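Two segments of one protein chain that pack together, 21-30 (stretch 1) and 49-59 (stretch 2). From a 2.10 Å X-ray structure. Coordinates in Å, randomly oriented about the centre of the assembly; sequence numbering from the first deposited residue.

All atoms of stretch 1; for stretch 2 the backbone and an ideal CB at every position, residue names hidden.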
# COMPACT_ATOMS: atom_id res chain seq x y z
N ILE A 21 -3.83 1.19 7.71
CA ILE A 21 -3.48 2.47 8.32
C ILE A 21 -2.04 2.48 8.85
O ILE A 21 -1.59 1.51 9.45
CB ILE A 21 -4.43 2.78 9.51
CG1 ILE A 21 -5.88 2.43 9.15
CG2 ILE A 21 -4.35 4.24 9.90
CD1 ILE A 21 -6.35 3.11 7.89
N ASP A 22 -1.31 3.58 8.63
CA ASP A 22 -0.08 3.79 9.40
C ASP A 22 -0.44 4.28 10.81
O ASP A 22 -0.89 5.41 10.96
CB ASP A 22 0.85 4.80 8.72
CG ASP A 22 2.15 5.04 9.52
OD1 ASP A 22 3.08 5.67 8.99
OD2 ASP A 22 2.25 4.58 10.67
N PRO A 23 -0.25 3.44 11.84
CA PRO A 23 -0.77 3.78 13.16
C PRO A 23 -0.21 5.10 13.72
O PRO A 23 -0.94 5.85 14.38
CB PRO A 23 -0.33 2.60 14.04
CG PRO A 23 -0.07 1.49 13.09
CD PRO A 23 0.44 2.14 11.82
N GLU A 24 1.05 5.40 13.46
CA GLU A 24 1.65 6.63 13.96
C GLU A 24 1.03 7.89 13.35
O GLU A 24 0.97 8.93 14.00
CB GLU A 24 3.16 6.60 13.73
CG GLU A 24 3.85 5.42 14.42
CD GLU A 24 5.12 4.98 13.71
OE1 GLU A 24 5.07 4.76 12.47
OE2 GLU A 24 6.16 4.85 14.39
N LEU A 25 0.56 7.82 12.10
CA LEU A 25 -0.01 9.01 11.50
C LEU A 25 -1.52 9.02 11.41
O LEU A 25 -2.11 10.05 11.13
CB LEU A 25 0.57 9.26 10.12
CG LEU A 25 1.98 9.78 10.16
CD1 LEU A 25 2.57 9.78 8.75
CD2 LEU A 25 2.00 11.19 10.80
N GLY A 26 -2.15 7.87 11.63
CA GLY A 26 -3.60 7.78 11.48
C GLY A 26 -4.08 8.01 10.06
O GLY A 26 -5.21 8.44 9.85
N VAL A 27 -3.23 7.70 9.07
CA VAL A 27 -3.57 7.89 7.66
C VAL A 27 -3.24 6.61 6.92
O VAL A 27 -2.27 5.93 7.28
CB VAL A 27 -2.80 9.12 7.07
CG1 VAL A 27 -2.89 9.18 5.55
CG2 VAL A 27 -3.36 10.40 7.66
N ASP A 28 -4.04 6.24 5.92
CA ASP A 28 -3.80 4.97 5.22
C ASP A 28 -2.59 5.06 4.31
O ASP A 28 -2.20 6.15 3.89
CB ASP A 28 -5.01 4.53 4.42
CG ASP A 28 -5.28 5.44 3.23
OD1 ASP A 28 -4.56 5.32 2.20
OD2 ASP A 28 -6.24 6.25 3.31
N ILE A 29 -2.01 3.91 3.98
CA ILE A 29 -0.73 3.91 3.27
C ILE A 29 -0.83 4.44 1.84
O ILE A 29 0.15 4.92 1.27
CB ILE A 29 -0.09 2.51 3.32
CG1 ILE A 29 -0.95 1.48 2.59
CG2 ILE A 29 0.08 2.08 4.76
CD1 ILE A 29 -0.31 0.08 2.47
N VAL A 30 -2.01 4.29 1.25
CA VAL A 30 -2.27 4.84 -0.07
C VAL A 30 -2.21 6.38 -0.02
O VAL A 30 -1.41 7.01 -0.74
CB VAL A 30 -3.63 4.32 -0.61
CG1 VAL A 30 -4.12 5.15 -1.79
CG2 VAL A 30 -3.48 2.87 -1.04
N UNK A 49 4.85 -3.24 -3.86
CA UNK A 49 6.14 -2.61 -3.54
C UNK A 49 5.85 -1.31 -2.79
O UNK A 49 5.14 -0.43 -3.29
CB UNK A 49 6.97 -2.35 -4.80
N UNK A 50 6.40 -1.19 -1.60
CA UNK A 50 6.11 -0.02 -0.80
C UNK A 50 7.32 0.37 0.02
O UNK A 50 8.32 -0.36 0.09
CB UNK A 50 4.90 -0.27 0.11
N UNK A 51 7.25 1.55 0.62
CA UNK A 51 8.29 1.98 1.55
C UNK A 51 7.65 2.35 2.89
O UNK A 51 6.46 2.14 3.08
CB UNK A 51 9.08 3.16 0.98
N UNK A 52 8.44 2.86 3.84
CA UNK A 52 7.89 3.34 5.11
C UNK A 52 8.22 4.81 5.24
O UNK A 52 8.98 5.35 4.43
CB UNK A 52 8.44 2.55 6.30
N UNK A 53 7.68 5.48 6.25
CA UNK A 53 7.99 6.90 6.40
C UNK A 53 9.46 7.19 6.74
O UNK A 53 9.95 8.28 6.49
CB UNK A 53 7.10 7.50 7.49
N UNK A 54 10.14 6.20 7.31
CA UNK A 54 11.54 6.32 7.75
C UNK A 54 12.13 4.93 7.90
O UNK A 54 11.41 4.00 8.28
CB UNK A 54 11.65 7.09 9.07
N UNK A 55 13.42 4.78 7.61
CA UNK A 55 14.08 3.50 7.81
C UNK A 55 13.86 3.00 9.24
O UNK A 55 13.71 1.80 9.47
CB UNK A 55 15.58 3.62 7.51
N UNK A 56 13.82 3.94 10.18
CA UNK A 56 13.63 3.59 11.58
C UNK A 56 12.28 2.97 11.87
O UNK A 56 12.17 2.09 12.74
CB UNK A 56 13.81 4.83 12.45
N UNK A 57 11.26 3.41 11.13
CA UNK A 57 9.85 3.09 11.39
C UNK A 57 9.57 1.74 12.02
O UNK A 57 9.80 0.70 11.42
CB UNK A 57 9.07 3.17 10.07
N UNK A 58 9.05 1.77 13.25
CA UNK A 58 8.86 0.58 14.09
C UNK A 58 7.63 -0.23 13.69
O UNK A 58 7.57 -1.43 14.00
CB UNK A 58 8.74 0.99 15.56
N UNK A 59 6.67 0.40 13.02
CA UNK A 59 5.42 -0.27 12.65
C UNK A 59 5.55 -1.09 11.35
O UNK A 59 4.56 -1.63 10.85
CB UNK A 59 4.31 0.77 12.49

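Position 49 lies in an extended strand, with phi/psi of -107/123, and nothing of stretch 1 comes within 5.5 Å of its ideal CB. Stretch 1 sets no rule here beyond a taste for residues that tolerate a strand; the deposited Thr 49, beta-branched, fits and makes no contact.

Position 50 is also extended, but its CA-to-CB bond points toward stretch 1, where the long side chain of Ile 29 reaches out. The ideal CB is still too far to touch, so a short residue would leave the gap open; a long apolar chain such as leucine, isoleucine or methionine would suit. The residue is Met 50, present as selenomethionine. With chi1 p and chi2 t it extends across, and its CE meets CD1 of Ile 29 at 3.6 Å, a purely apolar contact.

Positions 51 and 52 are extended and make no contact with stretch 1, which leaves the choice wide. They hold Thr 51, whose OG1 is hydrogen-bonded elsewhere in the structure, and Met 52, a selenomethionine.

Position 53 points toward stretch 1, its ideal CB 4.7 Å from OD1 of Asp 22 and 5.2 Å from CD1 of Leu 25. An acid beside a methyl would suit a small residue, threonine for its methyl and hydroxyl together, or serine, alanine or valine. Thr 53 places CG2 3.8 Å from Asp 22 OD1 and 4.2 Å from Leu 25 CD1. A water joins the segments, donating to Asp 22 OD1 at 3.3 Å and accepting from the backbone N of Thr 53 at 3.1 Å.

Positions 54 to 57 form a type I turn. The first favours a small polar residue, and Ser 54 accepts a weak hydrogen bond at OG from the backbone N of position 57, 3.1 Å away. Positions 55 and 56 face open space and could hold many residues; they are Ile 55 and Gly 56, the latter with ordinary negative phi and room for a CB.

Position 57 points sideways, its ideal CB 4.9 Å from Glu 24 OE1, so a small residue, or a polar one able to donate, would fit. Cys 57 brings SG to 3.5 Å from that OE1.

Position 58, at phi -79, points CA-to-CB sideways, its ideal CB 4.8 Å from Glu 24 OE2; a polar or basic residue would suit as well as proline. In Pro 58, CD packs 3.1 Å from Glu 24 OE2.

Position 59 faces Pro 23 and Glu 24, its ideal CB 4.2 Å from Pro 23 CD and 4.1 Å from Glu 24 OE1. A long apolar chain over the proline would suit, as would a lysine or arginine whose charge could meet the acids. Met 59, a selenomethionine, sets CG 4.0 Å from Pro 23 CG and 3.8 Å from Glu 24 CD.

Stretch 2 49-59: TMTMTSIGCPM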
# COMPACT_ATOMS: atom_id res chain seq x y z
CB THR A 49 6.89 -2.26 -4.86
OG1 THR A 49 7.02 -3.45 -5.65
CG2 THR A 49 8.28 -1.67 -4.61
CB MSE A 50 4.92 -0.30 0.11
CG MSE A 50 5.21 -1.33 1.20
SE MSE A 50 3.59 -1.67 2.27
CE MSE A 50 3.27 0.12 3.02
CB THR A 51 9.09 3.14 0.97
OG1 THR A 51 10.26 3.33 1.77
CG2 THR A 51 8.26 4.43 0.96
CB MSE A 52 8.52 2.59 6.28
CG MSE A 52 8.28 1.09 6.21
SE MSE A 52 6.42 0.76 6.66
CE MSE A 52 6.16 -0.76 5.45
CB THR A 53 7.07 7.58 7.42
OG1 THR A 53 7.17 6.90 8.69
CG2 THR A 53 5.65 7.53 6.95
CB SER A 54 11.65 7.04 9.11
OG SER A 54 10.91 6.33 10.10
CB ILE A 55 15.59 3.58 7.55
CG1 ILE A 55 15.86 3.94 6.09
CG2 ILE A 55 16.25 2.24 7.84
CD1 ILE A 55 16.07 2.73 5.22
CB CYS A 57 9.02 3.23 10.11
SG CYS A 57 7.26 3.00 10.42
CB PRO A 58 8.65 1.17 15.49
CG PRO A 58 8.95 2.66 15.36
CD PRO A 58 8.67 3.00 13.95
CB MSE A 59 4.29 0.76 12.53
CG MSE A 59 3.89 1.40 13.86
SE MSE A 59 3.30 0.09 15.20
CE MSE A 59 3.09 1.26 16.76
O HOH W 1 5.64 3.92 7.90
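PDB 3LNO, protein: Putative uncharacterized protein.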